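Local coordinates for VOC domain-containing protein (Streptococcus mutans, PDB 3L7T) that binds zinc as a member of the glyoxalase superfamily and may act as a lactoylglutathione lyase, at residues A[44-49]-A[53-58]; A[14-19]-A[32-37]; A[21-24]-A[28-31]; A[70-75]-A[126-131]. All coordinates share one frame; numbering follows the deposited sequence.

Contact 1. Residues A[44-49]-A[53-58]; sequences KLDLKC and ELEIFG
Lys44 and Phe57 lie side by side and point the same way on one face of an antiparallel strand pair. Lys44 CG sits over the face of the Phe57 ring, 4.1 Å from its centroid, a CH-pi contact. With CG anti to the backbone N (chi1 180°), the lysine runs straight across the ring and bends only at its last torsion (chi4 -86°). That bend puts NZ between two acids. Lys44 NZ meets Asp46 OD1 at 2.6 Å on the syn side of the carboxylate. The salt bridge from Lys44 NZ to Glu55 OE2 is longer, at 3.1 Å, and its hydrogen bond is weak. Asp46 and Glu55 run alongside each other, and the shared ammonium probably offsets the repulsion between them. Arg33 makes salt bridges with both Asp46 and Glu53.

The other face is apolar. Leu45 CB faces Ile56 CB at 4.0 Å, and Leu47 CB faces Leu54 CB at 4.1 Å. The Leu47 and Ile56 side chains cross at a slant, CD1 of the first near CG1 of the second. Leu45 and Leu47 also pack on helix 16-26.

Between the faces, Leu45 pairs with Ile56 and Leu47 with Leu54 through two backbone hydrogen bonds each. The strand segments run at 157° to each other. Arg83 of the second subunit makes a cation-pi contact with Phe57. This is the beta hairpin of strands 42-49 and 52-58, and it carries Glu55, which binds the zinc ion together with His8.

Contact 2. Residues A[14-19]-A[32-37]; sequences SDYDKS and IRENHR
Tyr16 and Glu34 meet through one short hydrogen bond between their side-chain ends. The phenol Tyr16 OH donates to Glu34 OE2 at 2.5 Å. The acceptor lies at the edge of the tyrosine ring, in its plane. The hydroxyl meets OE2 on the anti side of the carboxylate, 25° out of the carboxylate plane. Ring and carboxylate planes are 34° apart, so the two groups are neither stacked nor perpendicular.

Both side chains are stretched to span a wide gap, since Tyr16 CA and Glu34 CA are 11.6 Å apart. The first torsion of Tyr16 swings CG opposite the backbone N (chi1 -178°), which carries the ring away from the start of its helix. Glu34 is extended through its first two torsions. Glu34 CG and CD follow the carboxylate oxygen to within 3.4 Å and 3.3 Å of Tyr16 OH.

The base of the tyrosine is fixed by the helix start. Asp15 is the N-cap residue, and its OD1 accepts from Lys18 N at 2.9 Å. The helix begins with Tyr16, directly after this cap.

On the strand, Ile32 and Arg33 both face Asp46 in a classic beta bulge. Arg33 makes salt bridges with Asp46 and Glu53. The Tyr16 ring stacks with Tyr43 and packs on Leu45 of strand 42-49. The contact thus bridges the N-terminal end of helix 16-26 to strand 30-37, outermost in its sheet within this chain, across the neighbouring strand 42-49.

Contact 3. Residues A[21-24]-A[28-31]; sequences EFYV and GFEV
Tyr23 and Phe29 come together where helix 16-26 gives way to the next strand. Phe29 N donates to Tyr23 O at 3.1 Å, with an N-H...acceptor angle of 152°. Tyr23 O also lies at the edge of the Phe29 ring, 3.3 Å from Phe29 CD2. Phe29 CG is anti to its own carbonyl carbon (chi1 -73°), which brings that ring edge beside the oxygen. This is the tight part. Phe29 CD2 also meets the edge of the Tyr23 ring, 4.2 Å from Tyr23 CD1. One face of the Tyr23 ring is covered by Phe22 CD2. Both Tyr23 and Phe29 are buried and pack on Leu47 of strand 42-49. The hydroxyl of Tyr23 binds Asp124.

The turn belongs to the beta-alpha-beta-beta-beta module of the VOC fold, in which helix 16-26 links strands 5-12 and 30-37. Gly28 is the first residue past the helix to leave helical angles, with a positive phi of 75°. Its CA comes close to Val24 O at 3.2 Å.

The outer side is looser and partly wet. Both methyls of Val24 rest on Val31 CG2, with Val24 CG2 at 3.7 Å. The two side chains meet at a slant, and both residues stay partly exposed. A water donates to Val24 O at 3.0 Å and to Phe29 O at 2.8 Å, joining the last part of the helix to the chain after it, beside the exposed Gly28.

Contact 4. Residues A[70-75]-A[126-131]; sequences PERISW and DGLPLE
Segment 70-75 is an irregular loop that passes the turn leading into strand 129-133, and the two backbones stay apart, with 7.1 Å between Arg72 CA and Gly127 CA. Arg72 closes most of this gap. Its CG points directly away from the backbone N about the first torsion (chi1 -172°), and the chain is extended as far as NE. Its guanidinium turns one face to Pro129. Pro129 CD is over the centre of that face, 3.4 Å from Arg72 CZ. The two side chains arrive from opposite directions. Leu128 crosses the arginine at about a right angle, with its CD1 4.1 Å from Arg72 NE. Outside the two segments, Arg72 NH2 forms a salt bridge with Glu78 and a hydrogen bond to Arg83 O.

Two waters link the segments. One accepts from Arg72 N at 2.9 Å and donates to Asp126 O at 2.7 Å. The other donates to Gly127 O at 2.5 Å and is bonded to Ser74 OG at 3.1 Å. Asp126 itself turns its carboxylate to Ser14.

Pro129 also packs on His84, and Glu131 follows two residues later. Both His84 and Glu131 are zinc ligands of this protein, although no metal is bound to them in this chain. The join itself rests on van der Waals contact over the guanidinium and on bridging water, while Glu78 probably balances the arginine's charge.

In the fold
From the N terminus, contact 2 opens at the start of helix 16-26 and closes on strand 30-37. Contact 3 is nested inside that loop, at the helix-to-strand turn. Contact 1 follows in series as a hairpin and joins both through the shared sheet: Asp46 and Lys44 pair with strand 30-37 near contact 2, and Lys48 with Glu30 of contact 3. Contact 4 closes last, over a long loop that includes the second sheet's strands 81-88 and 118-123. None of the four cross. Contact 4 does not touch contact 1, but Ser14 with Asp126 ties it to contact 2, and Tyr23 and Phe22 pack from contact 3 onto Leu128 and Leu130.

Contact 1. Residues A[44-49]-A[53-58]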
loop_
_atom_site.group_PDB
_atom_site.type_symbol
_atom_site.label_atom_id
_atom_site.label_comp_id
_atom_site.label_asym_id
_atom_site.label_seq_id
_atom_site.Cartn_x
_atom_site.Cartn_y
_atom_site.Cartn_z
ATOM N N LYS A 44 13.083 11.056 -1.015
ATOM C CA LYS A 44 11.647 10.886 -1.002
ATOM C C LYS A 44 11.099 11.455 -2.298
ATOM O O LYS A 44 11.344 12.616 -2.631
ATOM C CB LYS A 44 11.040 11.628 0.199
ATOM C CG LYS A 44 9.496 11.504 0.288
ATOM C CD LYS A 44 8.905 12.307 1.468
ATOM C CE LYS A 44 7.399 12.086 1.570
ATOM N NZ LYS A 44 6.598 13.014 0.691
ATOM N N LEU A 45 10.552 10.567 -3.112
ATOM C CA LEU A 45 10.114 10.887 -4.449
ATOM C C LEU A 45 8.586 10.800 -4.437
ATOM O O LEU A 45 8.027 9.715 -4.217
ATOM C CB LEU A 45 10.676 9.858 -5.424
ATOM C CG LEU A 45 10.138 9.945 -6.859
ATOM C CD1 LEU A 45 10.409 11.279 -7.583
ATOM C CD2 LEU A 45 10.673 8.787 -7.660
ATOM N N ASP A 46 7.923 11.924 -4.709
ATOM C CA ASP A 46 6.456 11.970 -4.661
ATOM C C ASP A 46 5.874 11.989 -6.066
ATOM O O ASP A 46 6.175 12.891 -6.866
ATOM C CB ASP A 46 6.003 13.219 -3.907
ATOM C CG ASP A 46 6.518 13.255 -2.459
ATOM O OD1 ASP A 46 6.655 12.178 -1.820
ATOM O OD2 ASP A 46 6.756 14.374 -1.945
ATOM N N LEU A 47 5.058 10.976 -6.368
ATOM C CA LEU A 47 4.526 10.782 -7.729
ATOM C C LEU A 47 3.020 10.972 -7.778
ATOM O O LEU A 47 2.308 10.590 -6.857
ATOM C CB LEU A 47 4.839 9.354 -8.189
ATOM C CG LEU A 47 6.332 9.008 -8.189
ATOM C CD1 LEU A 47 6.573 7.675 -8.902
ATOM C CD2 LEU A 47 7.191 10.106 -8.895
ATOM N N LYS A 48 2.513 11.497 -8.888
ATOM C CA LYS A 48 1.083 11.654 -9.003
ATOM C C LYS A 48 0.406 10.439 -9.611
ATOM O O LYS A 48 0.780 9.996 -10.710
ATOM C CB LYS A 48 0.758 12.885 -9.846
ATOM C CG LYS A 48 -0.728 13.152 -9.929
ATOM C CD LYS A 48 -1.017 14.586 -10.424
ATOM C CE LYS A 48 -2.488 14.938 -10.185
ATOM N NZ LYS A 48 -3.315 14.127 -11.137
ATOM N N CYS A 49 -0.670 9.976 -8.980
ATOM C CA CYS A 49 -1.511 8.939 -9.595
ATOM C C CYS A 49 -2.994 9.292 -9.437
ATOM O O CYS A 49 -3.587 9.007 -8.404
ATOM C CB CYS A 49 -1.228 7.557 -9.002
ATOM S SG CYS A 49 -2.160 6.235 -9.855
ATOM N N GLU A 53 -1.201 10.397 -4.094
ATOM C CA GLU A 53 0.237 10.398 -4.364
ATOM C C GLU A 53 0.863 9.030 -4.047
ATOM O O GLU A 53 0.414 8.336 -3.153
ATOM C CB GLU A 53 0.931 11.495 -3.550
ATOM C CG GLU A 53 0.453 12.905 -3.902
ATOM C CD GLU A 53 1.292 13.994 -3.232
ATOM O OE1 GLU A 53 2.361 13.687 -2.654
ATOM O OE2 GLU A 53 0.872 15.162 -3.269
ATOM N N LEU A 54 1.921 8.671 -4.758
ATOM C CA LEU A 54 2.775 7.535 -4.361
ATOM C C LEU A 54 4.066 8.122 -3.833
ATOM O O LEU A 54 4.682 8.931 -4.518
ATOM C CB LEU A 54 3.109 6.681 -5.595
ATOM C CG LEU A 54 1.904 6.197 -6.372
ATOM C CD1 LEU A 54 2.406 5.337 -7.579
ATOM C CD2 LEU A 54 0.956 5.425 -5.506
ATOM N N GLU A 55 4.450 7.770 -2.605
ATOM C CA GLU A 55 5.666 8.309 -2.015
ATOM C C GLU A 55 6.708 7.223 -2.072
ATOM O O GLU A 55 6.580 6.227 -1.381
ATOM C CB GLU A 55 5.452 8.661 -0.540
ATOM C CG GLU A 55 4.557 9.844 -0.282
ATOM C CD GLU A 55 4.592 10.272 1.173
ATOM O OE1 GLU A 55 5.003 9.444 2.035
ATOM O OE2 GLU A 55 4.041 11.361 1.445
ATOM N N ILE A 56 7.741 7.409 -2.875
ATOM C CA ILE A 56 8.793 6.410 -2.970
ATOM C C ILE A 56 9.975 6.823 -2.072
ATOM O O ILE A 56 10.526 7.926 -2.226
ATOM C CB ILE A 56 9.252 6.250 -4.416
ATOM C CG1 ILE A 56 8.071 6.027 -5.373
ATOM C CG2 ILE A 56 10.298 5.145 -4.531
ATOM C CD1 ILE A 56 7.296 4.797 -5.134
ATOM N N PHE A 57 10.393 5.922 -1.185
ATOM C CA PHE A 57 11.516 6.199 -0.297
ATOM C C PHE A 57 12.641 5.261 -0.624
ATOM O O PHE A 57 12.448 4.062 -0.659
ATOM C CB PHE A 57 11.138 5.969 1.161
ATOM C CG PHE A 57 10.206 7.006 1.724
ATOM C CD1 PHE A 57 10.703 8.112 2.403
ATOM C CD2 PHE A 57 8.832 6.811 1.671
ATOM C CE1 PHE A 57 9.848 9.043 3.002
ATOM C CE2 PHE A 57 7.960 7.717 2.299
ATOM C CZ PHE A 57 8.487 8.843 2.949
ATOM N N GLY A 58 13.851 5.778 -0.764
ATOM C CA GLY A 58 14.967 4.853 -0.946
ATOM C C GLY A 58 16.225 5.667 -0.898
ATOM O O GLY A 58 16.189 6.874 -0.667
#

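Contact 2. Residues A[14-19]-A[32-37]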
loop_
_atom_site.group_PDB
_atom_site.type_symbol
_atom_site.label_atom_id
_atom_site.label_comp_id
_atom_site.label_asym_id
_atom_site.label_seq_id
_atom_site.Cartn_x
_atom_site.Cartn_y
_atom_site.Cartn_z
ATOM N N SER A 14 15.036 -0.557 -2.883
ATOM C CA SER A 14 16.421 -0.829 -2.499
ATOM C C SER A 14 17.384 0.104 -3.250
ATOM O O SER A 14 18.405 0.518 -2.699
ATOM C CB SER A 14 16.783 -2.321 -2.717
ATOM O OG SER A 14 16.823 -2.644 -4.113
ATOM N N ASP A 15 17.127 0.311 -4.537
ATOM C CA ASP A 15 18.043 1.072 -5.376
ATOM C C ASP A 15 17.286 2.264 -5.936
ATOM O O ASP A 15 16.501 2.112 -6.864
ATOM C CB ASP A 15 18.565 0.187 -6.527
ATOM C CG ASP A 15 19.565 0.906 -7.421
ATOM O OD1 ASP A 15 19.311 2.068 -7.830
ATOM O OD2 ASP A 15 20.577 0.271 -7.794
ATOM N N TYR A 16 17.498 3.438 -5.350
ATOM C CA TYR A 16 16.705 4.600 -5.710
ATOM C C TYR A 16 16.735 4.918 -7.213
ATOM O O TYR A 16 15.702 5.169 -7.805
ATOM C CB TYR A 16 17.086 5.810 -4.845
ATOM C CG TYR A 16 16.258 7.030 -5.132
ATOM C CD1 TYR A 16 14.937 7.115 -4.695
ATOM C CD2 TYR A 16 16.709 7.989 -6.025
ATOM C CE1 TYR A 16 14.171 8.193 -5.009
ATOM C CE2 TYR A 16 15.957 9.082 -6.324
ATOM C CZ TYR A 16 14.684 9.190 -5.821
ATOM O OH TYR A 16 13.945 10.309 -6.180
ATOM N N ASP A 17 17.922 4.915 -7.829
ATOM C CA ASP A 17 18.023 5.225 -9.246
ATOM C C ASP A 17 17.278 4.230 -10.124
ATOM O O ASP A 17 16.685 4.607 -11.142
ATOM C CB ASP A 17 19.489 5.311 -9.696
ATOM C CG ASP A 17 20.214 6.501 -9.113
ATOM O OD1 ASP A 17 19.583 7.542 -8.846
ATOM O OD2 ASP A 17 21.430 6.367 -8.868
ATOM N N LYS A 18 17.342 2.957 -9.762
ATOM C CA LYS A 18 16.751 1.930 -10.585
ATOM C C LYS A 18 15.225 2.025 -10.460
ATOM O O LYS A 18 14.501 1.867 -11.436
ATOM C CB LYS A 18 17.223 0.542 -10.148
ATOM C CG LYS A 18 18.622 0.186 -10.641
ATOM C CD LYS A 18 18.944 -1.286 -10.425
ATOM C CE LYS A 18 19.742 -1.835 -11.591
ATOM N NZ LYS A 18 20.813 -0.871 -11.950
ATOM N N SER A 19 14.753 2.351 -9.260
ATOM C CA SER A 19 13.304 2.454 -9.042
ATOM C C SER A 19 12.747 3.759 -9.590
ATOM O O SER A 19 11.617 3.804 -10.048
ATOM C CB SER A 19 12.972 2.285 -7.564
ATOM O OG SER A 19 13.334 0.979 -7.173
ATOM N N ILE A 32 5.876 14.888 -8.720
ATOM C CA ILE A 32 5.402 16.075 -8.038
ATOM C C ILE A 32 6.546 16.809 -7.357
ATOM O O ILE A 32 6.676 18.022 -7.526
ATOM C CB ILE A 32 4.308 15.756 -7.008
ATOM C CG1 ILE A 32 3.122 15.030 -7.668
ATOM C CG2 ILE A 32 3.845 17.034 -6.300
ATOM C CD1 ILE A 32 2.211 14.301 -6.678
ATOM N N ARG A 33 7.301 16.093 -6.523
ATOM C CA ARG A 33 8.432 16.640 -5.774
ATOM C C ARG A 33 9.482 15.563 -5.676
ATOM O O ARG A 33 9.168 14.363 -5.670
ATOM C CB ARG A 33 8.046 16.993 -4.321
ATOM C CG ARG A 33 6.755 17.754 -4.164
ATOM C CD ARG A 33 6.342 17.874 -2.677
ATOM N NE ARG A 33 4.921 18.142 -2.619
ATOM C CZ ARG A 33 4.002 17.202 -2.493
ATOM N NH1 ARG A 33 4.374 15.922 -2.334
ATOM N NH2 ARG A 33 2.722 17.531 -2.582
ATOM N N GLU A 34 10.688 15.994 -5.372
ATOM C CA GLU A 34 11.762 15.089 -5.003
ATOM C C GLU A 34 12.683 15.780 -4.026
ATOM O O GLU A 34 13.142 16.909 -4.287
ATOM C CB GLU A 34 12.546 14.667 -6.235
ATOM C CG GLU A 34 13.690 13.706 -5.924
ATOM C CD GLU A 34 14.528 13.379 -7.162
ATOM O OE1 GLU A 34 14.675 14.264 -8.026
ATOM O OE2 GLU A 34 15.087 12.264 -7.244
ATOM N N ASN A 35 12.873 15.160 -2.868
ATOM C CA ASN A 35 13.649 15.766 -1.796
ATOM C C ASN A 35 14.615 14.806 -1.154
ATOM O O ASN A 35 14.309 13.633 -0.946
ATOM C CB ASN A 35 12.717 16.355 -0.734
ATOM C CG ASN A 35 12.010 17.579 -1.226
ATOM O OD1 ASN A 35 12.629 18.634 -1.418
ATOM N ND2 ASN A 35 10.713 17.455 -1.449
ATOM N N HIS A 36 15.778 15.287 -0.790
ATOM C CA HIS A 36 16.786 14.463 -0.156
ATOM C C HIS A 36 17.098 15.013 1.252
ATOM O O HIS A 36 17.445 16.153 1.402
ATOM C CB HIS A 36 17.988 14.440 -1.065
ATOM C CG HIS A 36 19.148 13.695 -0.539
ATOM N ND1 HIS A 36 20.434 14.064 -0.817
ATOM C CD2 HIS A 36 19.233 12.591 0.222
ATOM C CE1 HIS A 36 21.265 13.238 -0.233
ATOM N NE2 HIS A 36 20.560 12.329 0.401
ATOM N N ARG A 37 16.914 14.196 2.265
ATOM C CA ARG A 37 17.236 14.565 3.623
ATOM C C ARG A 37 18.022 13.436 4.240
ATOM O O ARG A 37 17.469 12.551 4.807
ATOM C CB ARG A 37 15.991 14.844 4.433
ATOM C CG ARG A 37 15.189 16.031 3.974
ATOM C CD ARG A 37 15.887 17.318 4.286
ATOM N NE ARG A 37 15.099 18.495 3.969
ATOM C CZ ARG A 37 15.055 19.076 2.786
ATOM N NH1 ARG A 37 15.711 18.564 1.764
ATOM N NH2 ARG A 37 14.322 20.151 2.609
#

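Contact 3. Residues A[21-24]-A[28-31]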
loop_
_atom_site.group_PDB
_atom_site.type_symbol
_atom_site.label_atom_id
_atom_site.label_comp_id
_atom_site.label_asym_id
_atom_site.label_seq_id
_atom_site.Cartn_x
_atom_site.Cartn_y
_atom_site.Cartn_z
ATOM N N GLU A 21 13.945 5.140 -12.325
ATOM C CA GLU A 21 13.798 4.725 -13.728
ATOM C C GLU A 21 12.492 3.933 -13.986
ATOM O O GLU A 21 11.733 4.235 -14.916
ATOM C CB GLU A 21 15.029 3.896 -14.144
ATOM C CG GLU A 21 14.896 3.136 -15.471
ATOM C CD GLU A 21 14.759 4.055 -16.693
ATOM O OE1 GLU A 21 15.325 5.169 -16.680
ATOM O OE2 GLU A 21 14.060 3.663 -17.657
ATOM N N PHE A 22 12.215 2.942 -13.145
ATOM C CA PHE A 22 11.033 2.105 -13.315
ATOM C C PHE A 22 9.742 2.934 -13.225
ATOM O O PHE A 22 8.921 2.933 -14.138
ATOM C CB PHE A 22 11.041 0.984 -12.264
ATOM C CG PHE A 22 9.833 0.075 -12.316
ATOM C CD1 PHE A 22 9.795 -0.997 -13.211
ATOM C CD2 PHE A 22 8.752 0.253 -11.449
ATOM C CE1 PHE A 22 8.724 -1.889 -13.206
ATOM C CE2 PHE A 22 7.686 -0.634 -11.447
ATOM C CZ PHE A 22 7.642 -1.675 -12.360
ATOM N N TYR A 23 9.535 3.598 -12.092
ATOM C CA TYR A 23 8.290 4.346 -11.853
ATOM C C TYR A 23 8.083 5.574 -12.754
ATOM O O TYR A 23 6.957 5.889 -13.161
ATOM C CB TYR A 23 8.193 4.722 -10.358
ATOM C CG TYR A 23 7.859 3.513 -9.455
ATOM C CD1 TYR A 23 6.562 3.006 -9.397
ATOM C CD2 TYR A 23 8.853 2.861 -8.711
ATOM C CE1 TYR A 23 6.246 1.885 -8.658
ATOM C CE2 TYR A 23 8.546 1.715 -7.952
ATOM C CZ TYR A 23 7.230 1.240 -7.928
ATOM O OH TYR A 23 6.890 0.122 -7.183
ATOM N N VAL A 24 9.141 6.355 -12.925
ATOM C CA VAL A 24 9.022 7.645 -13.602
ATOM C C VAL A 24 9.197 7.438 -15.113
ATOM O O VAL A 24 8.340 7.827 -15.902
ATOM C CB VAL A 24 10.037 8.684 -13.062
ATOM C CG1 VAL A 24 9.956 9.983 -13.848
ATOM C CG2 VAL A 24 9.812 8.975 -11.550
ATOM N N GLY A 28 5.748 5.852 -16.355
ATOM C CA GLY A 28 5.319 7.204 -16.759
ATOM C C GLY A 28 4.616 8.057 -15.708
ATOM O O GLY A 28 3.941 9.037 -16.051
ATOM N N PHE A 29 4.781 7.739 -14.425
ATOM C CA PHE A 29 4.212 8.610 -13.387
ATOM C C PHE A 29 4.827 10.029 -13.385
ATOM O O PHE A 29 6.036 10.190 -13.429
ATOM C CB PHE A 29 4.393 7.979 -12.014
ATOM C CG PHE A 29 3.486 6.815 -11.761
ATOM C CD1 PHE A 29 2.126 6.989 -11.645
ATOM C CD2 PHE A 29 4.003 5.544 -11.632
ATOM C CE1 PHE A 29 1.291 5.902 -11.476
ATOM C CE2 PHE A 29 3.162 4.446 -11.490
ATOM C CZ PHE A 29 1.811 4.637 -11.371
ATOM N N GLU A 30 3.988 11.051 -13.279
ATOM C CA GLU A 30 4.469 12.422 -13.113
ATOM C C GLU A 30 5.157 12.637 -11.755
ATOM O O GLU A 30 4.573 12.343 -10.723
ATOM C CB GLU A 30 3.259 13.361 -13.246
ATOM C CG GLU A 30 3.557 14.847 -13.310
ATOM C CD GLU A 30 2.319 15.708 -13.035
ATOM O OE1 GLU A 30 1.197 15.292 -13.391
ATOM O OE2 GLU A 30 2.472 16.776 -12.410
ATOM N N VAL A 31 6.332 13.270 -11.747
ATOM C CA VAL A 31 6.980 13.672 -10.508
ATOM C C VAL A 31 6.365 14.954 -9.953
ATOM O O VAL A 31 6.313 15.991 -10.639
ATOM C CB VAL A 31 8.495 13.901 -10.739
ATOM C CG1 VAL A 31 9.139 14.408 -9.475
ATOM C CG2 VAL A 31 9.161 12.592 -11.202
HETATM O O HOH W 1 7.075 10.506 -16.048
#

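Contact 4. Residues A[70-75]-A[126-131]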
loop_
_atom_site.group_PDB
_atom_site.type_symbol
_atom_site.label_atom_id
_atom_site.label_comp_id
_atom_site.label_asym_id
_atom_site.label_seq_id
_atom_site.Cartn_x
_atom_site.Cartn_y
_atom_site.Cartn_z
ATOM N N PRO A 70 15.891 -4.625 3.982
ATOM C CA PRO A 70 15.632 -6.050 3.757
ATOM C C PRO A 70 14.763 -6.290 2.533
ATOM O O PRO A 70 14.055 -5.370 2.070
ATOM C CB PRO A 70 14.900 -6.502 5.019
ATOM C CG PRO A 70 15.040 -5.396 6.010
ATOM C CD PRO A 70 15.369 -4.147 5.271
ATOM N N GLU A 71 14.864 -7.490 1.975
ATOM C CA GLU A 71 14.014 -7.885 0.859
ATOM C C GLU A 71 12.581 -8.091 1.347
ATOM O O GLU A 71 12.335 -8.410 2.516
ATOM C CB GLU A 71 14.536 -9.160 0.185
ATOM C CG GLU A 71 15.778 -8.898 -0.645
ATOM C CD GLU A 71 16.355 -10.142 -1.326
ATOM O OE1 GLU A 71 15.977 -11.293 -0.981
ATOM O OE2 GLU A 71 17.208 -9.949 -2.214
ATOM N N ARG A 72 11.654 -7.776 0.465
ATOM C CA ARG A 72 10.248 -8.076 0.690
ATOM C C ARG A 72 10.114 -9.565 0.894
ATOM O O ARG A 72 10.702 -10.353 0.155
ATOM C CB ARG A 72 9.437 -7.690 -0.546
ATOM C CG ARG A 72 7.927 -7.798 -0.290
ATOM C CD ARG A 72 7.145 -7.254 -1.490
ATOM N NE ARG A 72 5.701 -7.421 -1.323
ATOM C CZ ARG A 72 5.050 -8.555 -1.560
ATOM N NH1 ARG A 72 5.703 -9.623 -2.029
ATOM N NH2 ARG A 72 3.725 -8.596 -1.415
ATOM N N ILE A 73 9.311 -9.956 1.858
ATOM C CA ILE A 73 9.021 -11.370 2.069
ATOM C C ILE A 73 7.882 -11.760 1.134
ATOM O O ILE A 73 6.782 -11.184 1.211
ATOM C CB ILE A 73 8.604 -11.600 3.524
ATOM C CG1 ILE A 73 9.784 -11.316 4.454
ATOM C CG2 ILE A 73 7.965 -13.015 3.715
ATOM C CD1 ILE A 73 9.402 -11.194 5.912
ATOM N N SER A 74 8.134 -12.743 0.279
ATOM C CA SER A 74 7.120 -13.222 -0.658
ATOM C C SER A 74 6.783 -14.718 -0.527
ATOM O O SER A 74 5.749 -15.162 -1.018
ATOM C CB SER A 74 7.536 -12.873 -2.085
ATOM O OG SER A 74 8.002 -11.521 -2.140
ATOM N N TRP A 75 7.660 -15.497 0.107
ATOM C CA TRP A 75 7.493 -16.961 0.177
ATOM C C TRP A 75 8.004 -17.477 1.510
ATOM O O TRP A 75 9.077 -17.060 1.952
ATOM C CB TRP A 75 8.333 -17.646 -0.905
ATOM C CG TRP A 75 7.874 -17.470 -2.315
ATOM C CD1 TRP A 75 7.895 -16.313 -3.059
ATOM C CD2 TRP A 75 7.478 -18.515 -3.212
ATOM N NE1 TRP A 75 7.463 -16.566 -4.343
ATOM C CE2 TRP A 75 7.202 -17.910 -4.465
ATOM C CE3 TRP A 75 7.330 -19.906 -3.079
ATOM C CZ2 TRP A 75 6.774 -18.650 -5.579
ATOM C CZ3 TRP A 75 6.895 -20.641 -4.185
ATOM C CH2 TRP A 75 6.622 -20.008 -5.418
ATOM N N ASP A 126 11.977 -4.444 -6.912
ATOM C CA ASP A 126 12.130 -5.105 -5.604
ATOM C C ASP A 126 11.052 -6.156 -5.351
ATOM O O ASP A 126 10.908 -6.654 -4.224
ATOM C CB ASP A 126 12.167 -4.078 -4.484
ATOM C CG ASP A 126 13.436 -3.224 -4.533
ATOM O OD1 ASP A 126 14.522 -3.827 -4.479
ATOM O OD2 ASP A 126 13.370 -1.995 -4.788
ATOM N N GLY A 127 10.403 -6.581 -6.434
ATOM C CA GLY A 127 9.402 -7.658 -6.394
ATOM C C GLY A 127 8.051 -7.249 -5.801
ATOM O O GLY A 127 7.261 -8.105 -5.360
ATOM N N LEU A 128 7.800 -5.946 -5.735
ATOM C CA LEU A 128 6.508 -5.472 -5.186
ATOM C C LEU A 128 5.437 -5.814 -6.246
ATOM O O LEU A 128 5.563 -5.394 -7.400
ATOM C CB LEU A 128 6.569 -3.956 -5.019
ATOM C CG LEU A 128 5.261 -3.289 -4.563
ATOM C CD1 LEU A 128 4.869 -3.937 -3.244
ATOM C CD2 LEU A 128 5.475 -1.769 -4.420
ATOM N N PRO A 129 4.414 -6.609 -5.880
ATOM C CA PRO A 129 3.390 -6.917 -6.898
ATOM C C PRO A 129 2.506 -5.694 -7.224
ATOM O O PRO A 129 1.974 -5.043 -6.308
ATOM C CB PRO A 129 2.530 -8.005 -6.243
ATOM C CG PRO A 129 3.367 -8.584 -5.134
ATOM C CD PRO A 129 4.214 -7.369 -4.644
ATOM N N LEU A 130 2.403 -5.384 -8.509
ATOM C CA LEU A 130 1.569 -4.315 -9.021
ATOM C C LEU A 130 0.584 -4.919 -10.009
ATOM O O LEU A 130 0.864 -5.939 -10.628
ATOM C CB LEU A 130 2.408 -3.233 -9.724
ATOM C CG LEU A 130 3.538 -2.642 -8.887
ATOM C CD1 LEU A 130 4.455 -1.703 -9.709
ATOM C CD2 LEU A 130 2.967 -1.929 -7.597
ATOM N N GLU A 131 -0.590 -4.323 -10.138
ATOM C CA GLU A 131 -1.644 -5.016 -10.863
ATOM C C GLU A 131 -2.307 -4.023 -11.784
ATOM O O GLU A 131 -2.442 -2.848 -11.411
ATOM C CB GLU A 131 -2.639 -5.592 -9.849
ATOM C CG GLU A 131 -3.750 -6.401 -10.421
ATOM C CD GLU A 131 -4.864 -6.671 -9.402
ATOM O OE1 GLU A 131 -4.591 -6.804 -8.186
ATOM O OE2 GLU A 131 -6.032 -6.734 -9.830
HETATM O O HOH W 2 12.604 -7.202 -2.251
HETATM O O HOH W 3 7.684 -10.587 -5.038
#